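Local coordinates for protein branched-chain alpha-ketoacid decarboxylase (Lactococcus lactis, PDB 2VBF) that probably decarboxylates branched-chain and aromatic alpha-keto acids to aldehydes, using thiamine diphosphate and a magnesium ion as cofactors, at residues A111-V116 / V239-L244; T261-K266 / G420-G425. All blocks are in the same frame, centred on the assembly; numbering follows the deposited sequence.

How the contacts relate
Both contacts tie the central domain to a cofactor-binding domain of the ThDP-dependent decarboxylase fold: contact 1 joins it to the N-terminal domain, contact 2 to the C-terminal one. They follow each other along the chain, and their centres lie about 12 Å apart. Glu112 connects them directly, its OE2 standing 3.0 Å from Trp424 N in a probable hydrogen bond, while the same carboxylate forms a salt bridge with Arg84 through OE1. From its side chain the bound thiamine diphosphate is about 11 Å away. Contact 2 comes closer to the cofactor, since segment 420-425 ends at Gly425, a residue of the thiamine diphosphate pocket.

Contact 1. Residues A111-V116 / V239-L244; sequences AENLPV and VISFGL
Ser241 lays its hydroxymethyl group over the backbone of Asn113, with OG 2.6 Å from Asn113 O and 3.5 Å from Asn113 CB. OG donates the hydrogen bond to that carbonyl, approaching at a C=O...O angle of 139° and tilted 25° from the carbonyl plane. The torsion about CA-CB sets OG opposite the serine's own carbonyl carbon (chi1 -57°), and from there it reaches across to the neighbouring domain. A water adds a second link, donating to Ser241 OG and to Glu112 O, the latter at 2.9 Å. Beside this polar pair, Pro115 CD packs against Ser241 O at 4.1 Å. Asn113 has positive phi and is the C' residue of the Schellman motif that closes helix 97-111; its amide is engaged by Lys181 at OD1 and by the carbonyl of Glu179 at ND2, with ND2 alongside Ser241 CB. In the last turn of helix 237-241, His237 O is a second acceptor for the serine hydroxyl. The contact therefore joins two helix ends through a buried hydroxyl whose single proton must serve Asn113 O and His237 O between them, while its oxygen accepts a hydrogen from the water.

Contact 2. Residues T261-K266 / G420-G425; sequences TLNFGK and GQPLWG. With TPP (thiamine diphosphate), chain F.
Phe264 and Pro422 meet where the central domain borders the C-terminal cofactor-binding domain, two of the three domains of a ThDP-dependent decarboxylase. Phe264 belongs to a type II beta turn, Asn263 to Lys266, in the loop after strand 259-261; Pro422 lies in the loop after strand 417-419.

The apolar contacts come first. Pro422 CG wedges against the base of the phenylalanine, 3.6 Å from Phe264 CB, and meets the ring obliquely. Farther out, Leu423 CB sits over one face of that ring in a CH-pi contact, 4.1 Å from the Phe264 centroid, displaced toward the rim beside CZ. Phe264 CG is anti to the backbone N (chi1 -177°), which carries the ring past Pro422 CG to lie against Leu423 CB. The ring also stacks with His237. Replacing Phe264 by an alanine is likely to leave Leu423 CB without its aromatic face and His237 without its stacking partner, and to open a gap beside Pro422 CG.

Polar groups at the margin of this packing are less evenly served. Asn263 OD1 lies 3.8 Å from Pro422 CB and is buried with no hydrogen-bonding partner in the model, whereas its ND2 is bonded to Ser309 O. A water accepts from Gly265 N at 2.8 Å and has Asn263 O and Gly420 O within reach, so it may link the two loops beside the proline.

The remaining interactions carry segment 420-425 to the dimer interface and the cofactor. Trp424 O is hydrogen-bonded to His136 of the second subunit, and Leu423 packs on Ala139 of that subunit. At the segment's end, thiamine diphosphate N4' donates to Gly425 O over 2.7 Å, with a nearly straight N-H...O angle of 169°.

Contact 1. Residues A111-V116 / V239-L244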
loop_
_atom_site.group_PDB
_atom_site.type_symbol
_atom_site.label_atom_id
_atom_site.label_comp_id
_atom_site.label_asym_id
_atom_site.label_seq_id
_atom_site.Cartn_x
_atom_site.Cartn_y
_atom_site.Cartn_z
ATOM N N ALA A 111 4.288 -11.468 10.691
ATOM C CA ALA A 111 5.559 -11.316 11.393
ATOM C C ALA A 111 5.376 -11.237 12.917
ATOM O O ALA A 111 6.066 -11.924 13.663
ATOM C CB ALA A 111 6.318 -10.092 10.865
ATOM N N GLU A 112 4.447 -10.393 13.372
ATOM C CA GLU A 112 4.249 -10.179 14.807
ATOM C C GLU A 112 3.089 -11.012 15.358
ATOM O O GLU A 112 2.700 -10.864 16.516
ATOM C CB GLU A 112 4.114 -8.684 15.097
ATOM C CG GLU A 112 5.355 -7.923 14.545
ATOM C CD GLU A 112 5.702 -6.632 15.262
ATOM O OE1 GLU A 112 4.999 -6.239 16.217
ATOM O OE2 GLU A 112 6.702 -6.005 14.831
ATOM N N ASN A 113 2.552 -11.896 14.515
ATOM C CA ASN A 113 1.642 -12.964 14.946
ATOM C C ASN A 113 0.295 -12.465 15.495
ATOM O O ASN A 113 -0.067 -12.767 16.644
ATOM C CB ASN A 113 2.356 -13.870 15.971
ATOM C CG ASN A 113 1.888 -15.318 15.922
ATOM O OD1 ASN A 113 2.681 -16.217 15.633
ATOM N ND2 ASN A 113 0.615 -15.556 16.233
ATOM N N LEU A 114 -0.432 -11.703 14.676
ATOM C CA LEU A 114 -1.771 -11.210 15.033
ATOM C C LEU A 114 -2.881 -11.903 14.242
ATOM O O LEU A 114 -2.755 -12.127 13.026
ATOM C CB LEU A 114 -1.895 -9.695 14.848
ATOM C CG LEU A 114 -1.118 -8.824 15.836
ATOM C CD1 LEU A 114 -1.272 -9.332 17.283
ATOM C CD2 LEU A 114 0.349 -8.710 15.445
ATOM N N PRO A 115 -3.955 -12.295 14.951
ATOM C CA PRO A 115 -5.051 -13.063 14.377
ATOM C C PRO A 115 -6.003 -12.211 13.552
ATOM O O PRO A 115 -7.107 -11.866 13.999
ATOM C CB PRO A 115 -5.712 -13.698 15.608
ATOM C CG PRO A 115 -5.443 -12.746 16.688
ATOM C CD PRO A 115 -4.098 -12.127 16.407
ATOM N N VAL A 116 -5.570 -11.908 12.326
ATOM C CA VAL A 116 -6.354 -11.100 11.391
ATOM C C VAL A 116 -6.844 -11.966 10.230
ATOM O O VAL A 116 -6.057 -12.665 9.587
ATOM C CB VAL A 116 -5.515 -9.922 10.831
ATOM C CG1 VAL A 116 -6.308 -9.109 9.811
ATOM C CG2 VAL A 116 -5.003 -9.035 11.974
ATOM N N VAL A 239 2.516 -13.925 23.840
ATOM C CA VAL A 239 1.549 -13.788 24.935
ATOM C C VAL A 239 0.405 -12.869 24.488
ATOM O O VAL A 239 -0.771 -13.205 24.645
ATOM C CB VAL A 239 2.215 -13.261 26.228
ATOM C CG1 VAL A 239 1.160 -12.934 27.287
ATOM C CG2 VAL A 239 3.222 -14.295 26.759
ATOM N N ILE A 240 0.763 -11.756 23.856
ATOM C CA ILE A 240 -0.228 -10.786 23.384
ATOM C C ILE A 240 -1.094 -11.399 22.276
ATOM O O ILE A 240 -2.325 -11.211 22.262
ATOM C CB ILE A 240 0.442 -9.450 22.929
ATOM C CG1 ILE A 240 1.164 -8.780 24.113
ATOM C CG2 ILE A 240 -0.607 -8.465 22.357
ATOM C CD1 ILE A 240 2.043 -7.579 23.773
ATOM N N SER A 241 -0.456 -12.142 21.370
ATOM C CA SER A 241 -1.140 -12.846 20.268
ATOM C C SER A 241 -2.340 -13.680 20.735
ATOM O O SER A 241 -3.395 -13.688 20.099
ATOM C CB SER A 241 -0.150 -13.750 19.542
ATOM O OG SER A 241 0.954 -13.012 19.056
ATOM N N PHE A 242 -2.157 -14.365 21.862
ATOM C CA PHE A 242 -3.171 -15.262 22.417
ATOM C C PHE A 242 -4.047 -14.621 23.494
ATOM O O PHE A 242 -4.895 -15.297 24.067
ATOM C CB PHE A 242 -2.485 -16.509 22.995
ATOM C CG PHE A 242 -2.309 -17.604 21.994
ATOM C CD1 PHE A 242 -3.274 -18.583 21.844
ATOM C CD2 PHE A 242 -1.194 -17.634 21.163
ATOM C CE1 PHE A 242 -3.126 -19.590 20.893
ATOM C CE2 PHE A 242 -1.041 -18.638 20.213
ATOM C CZ PHE A 242 -1.998 -19.615 20.085
ATOM N N GLY A 243 -3.862 -13.335 23.777
ATOM C CA GLY A 243 -4.606 -12.684 24.854
ATOM C C GLY A 243 -4.318 -13.302 26.221
ATOM O O GLY A 243 -5.220 -13.427 27.057
ATOM N N LEU A 244 -3.065 -13.687 26.444
ATOM C CA LEU A 244 -2.633 -14.336 27.685
ATOM C C LEU A 244 -2.017 -13.361 28.692
ATOM O O LEU A 244 -1.489 -13.784 29.728
ATOM C CB LEU A 244 -1.640 -15.461 27.364
ATOM C CG LEU A 244 -2.267 -16.715 26.750
ATOM C CD1 LEU A 244 -1.207 -17.587 26.115
ATOM C CD2 LEU A 244 -3.043 -17.499 27.820
HETATM O O HOH W 1 1.733 -10.023 19.082
#

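Contact 2. Residues T261-K266 / G420-G425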
loop_
_atom_site.group_PDB
_atom_site.type_symbol
_atom_site.label_atom_id
_atom_site.label_comp_id
_atom_site.label_asym_id
_atom_site.label_seq_id
_atom_site.Cartn_x
_atom_site.Cartn_y
_atom_site.Cartn_z
ATOM N N THR A 261 10.158 -7.818 29.994
ATOM C CA THR A 261 9.794 -8.063 28.604
ATOM C C THR A 261 10.814 -7.371 27.714
ATOM O O THR A 261 11.537 -6.463 28.145
ATOM C CB THR A 261 8.368 -7.548 28.238
ATOM O OG1 THR A 261 8.380 -6.120 28.093
ATOM C CG2 THR A 261 7.343 -7.945 29.303
ATOM N N LEU A 262 10.879 -7.805 26.465
ATOM C CA LEU A 262 11.579 -7.032 25.439
ATOM C C LEU A 262 10.658 -5.877 25.047
ATOM O O LEU A 262 9.497 -5.812 25.477
ATOM C CB LEU A 262 11.880 -7.902 24.212
ATOM C CG LEU A 262 12.587 -9.242 24.427
ATOM C CD1 LEU A 262 12.880 -9.875 23.073
ATOM C CD2 LEU A 262 13.855 -9.083 25.236
ATOM N N ASN A 263 11.139 -4.979 24.194
ATOM C CA ASN A 263 10.244 -3.973 23.620
ATOM C C ASN A 263 9.314 -4.586 22.546
ATOM O O ASN A 263 8.322 -3.966 22.162
ATOM C CB ASN A 263 11.019 -2.749 23.116
ATOM C CG ASN A 263 11.977 -3.065 21.977
ATOM O OD1 ASN A 263 11.708 -3.926 21.133
ATOM N ND2 ASN A 263 13.094 -2.347 21.939
ATOM N N PHE A 264 9.649 -5.801 22.100
ATOM C CA PHE A 264 8.824 -6.618 21.196
ATOM C C PHE A 264 8.005 -7.510 22.122
ATOM O O PHE A 264 8.504 -8.503 22.640
ATOM C CB PHE A 264 9.734 -7.453 20.294
ATOM C CG PHE A 264 9.034 -8.302 19.247
ATOM C CD1 PHE A 264 7.757 -8.017 18.775
ATOM C CD2 PHE A 264 9.729 -9.362 18.679
ATOM C CE1 PHE A 264 7.176 -8.809 17.764
ATOM C CE2 PHE A 264 9.168 -10.158 17.683
ATOM C CZ PHE A 264 7.889 -9.888 17.228
ATOM N N GLY A 265 6.758 -7.114 22.332
ATOM C CA GLY A 265 5.918 -7.704 23.348
ATOM C C GLY A 265 5.762 -6.854 24.599
ATOM O O GLY A 265 5.288 -7.358 25.610
ATOM N N LYS A 266 6.115 -5.564 24.540
ATOM C CA LYS A 266 5.903 -4.681 25.680
ATOM C C LYS A 266 4.417 -4.677 26.049
ATOM O O LYS A 266 3.568 -4.556 25.173
ATOM C CB LYS A 266 6.376 -3.261 25.375
ATOM C CG LYS A 266 6.218 -2.289 26.541
ATOM C CD LYS A 266 6.864 -0.942 26.245
ATOM C CE LYS A 266 6.600 0.060 27.349
ATOM N NZ LYS A 266 7.462 -0.171 28.564
ATOM N N GLY A 420 3.570 -1.370 19.727
ATOM C CA GLY A 420 4.708 -1.016 18.889
ATOM C C GLY A 420 5.004 -2.212 17.989
ATOM O O GLY A 420 4.607 -3.338 18.285
ATOM N N GLN A 421 5.705 -1.964 16.890
ATOM C CA GLN A 421 5.893 -2.973 15.844
ATOM C C GLN A 421 7.382 -3.088 15.507
ATOM O O GLN A 421 7.790 -2.808 14.388
ATOM C CB GLN A 421 5.073 -2.570 14.618
ATOM C CG GLN A 421 4.830 -3.667 13.598
ATOM C CD GLN A 421 4.287 -3.135 12.289
ATOM O OE1 GLN A 421 4.735 -2.089 11.793
ATOM N NE2 GLN A 421 3.321 -3.844 11.713
ATOM N N PRO A 422 8.206 -3.504 16.479
ATOM C CA PRO A 422 9.665 -3.474 16.262
ATOM C C PRO A 422 10.250 -4.506 15.302
ATOM O O PRO A 422 11.358 -4.292 14.795
ATOM C CB PRO A 422 10.225 -3.706 17.667
ATOM C CG PRO A 422 9.157 -4.468 18.380
ATOM C CD PRO A 422 7.864 -3.971 17.834
ATOM N N LEU A 423 9.559 -5.625 15.087
ATOM C CA LEU A 423 10.036 -6.624 14.125
ATOM C C LEU A 423 9.701 -6.189 12.686
ATOM O O LEU A 423 10.593 -6.015 11.851
ATOM C CB LEU A 423 9.445 -8.014 14.412
ATOM C CG LEU A 423 9.724 -9.057 13.320
ATOM C CD1 LEU A 423 11.247 -9.201 13.042
ATOM C CD2 LEU A 423 9.103 -10.415 13.679
ATOM N N TRP A 424 8.417 -6.028 12.382
ATOM C CA TRP A 424 8.044 -5.673 11.024
ATOM C C TRP A 424 8.445 -4.224 10.736
ATOM O O TRP A 424 9.080 -3.946 9.719
ATOM C CB TRP A 424 6.571 -5.949 10.734
ATOM C CG TRP A 424 6.239 -5.884 9.263
ATOM C CD1 TRP A 424 5.302 -5.082 8.674
ATOM C CD2 TRP A 424 6.857 -6.625 8.194
ATOM N NE1 TRP A 424 5.279 -5.292 7.311
ATOM C CE2 TRP A 424 6.225 -6.231 6.989
ATOM C CE3 TRP A 424 7.860 -7.605 8.145
ATOM C CZ2 TRP A 424 6.585 -6.769 5.747
ATOM C CZ3 TRP A 424 8.209 -8.141 6.921
ATOM C CH2 TRP A 424 7.592 -7.712 5.739
ATOM N N GLY A 425 8.139 -3.323 11.664
ATOM C CA GLY A 425 8.640 -1.949 11.613
ATOM C C GLY A 425 8.235 -1.110 10.417
ATOM O O GLY A 425 9.067 -0.415 9.834
HETATM N "N1'" TPP F . 9.130 2.648 4.733
HETATM C "C2'" TPP F . 8.338 1.857 5.525
HETATM C CM2 TPP F . 6.985 1.441 5.019
HETATM N "N3'" TPP F . 8.803 1.456 6.753
HETATM C "C4'" TPP F . 10.053 1.832 7.196
HETATM N "N4'" TPP F . 10.460 1.408 8.370
HETATM C "C5'" TPP F . 10.858 2.660 6.406
HETATM C "C6'" TPP F . 10.389 3.065 5.163
HETATM C "C7'" TPP F . 12.219 3.120 6.875
HETATM N N3 TPP F . 12.135 4.037 8.008
HETATM C C2 TPP F . 12.266 3.709 9.346
HETATM S S1 TPP F . 12.137 4.933 10.395
HETATM C C5 TPP F . 11.948 5.967 9.161
HETATM C C4 TPP F . 11.966 5.381 7.895
HETATM C CM4 TPP F . 11.817 6.120 6.593
HETATM C C6 TPP F . 11.795 7.439 9.490
HETATM C C7 TPP F . 10.598 7.774 10.366
HETATM O O7 TPP F . 10.616 9.172 10.531
HETATM P PA TPP F . 9.617 9.916 11.527
HETATM O O1A TPP F . 8.247 9.275 11.513
HETATM O O2A TPP F . 9.570 11.378 11.123
HETATM O O3A TPP F . 10.275 9.619 12.974
HETATM P PB TPP F . 11.402 10.488 13.756
HETATM O O1B TPP F . 12.567 9.561 13.962
HETATM O O2B TPP F . 10.784 10.837 15.080
HETATM O O3B TPP F . 11.763 11.719 12.972
HETATM O O HOH W 2 5.707 -4.989 20.891
#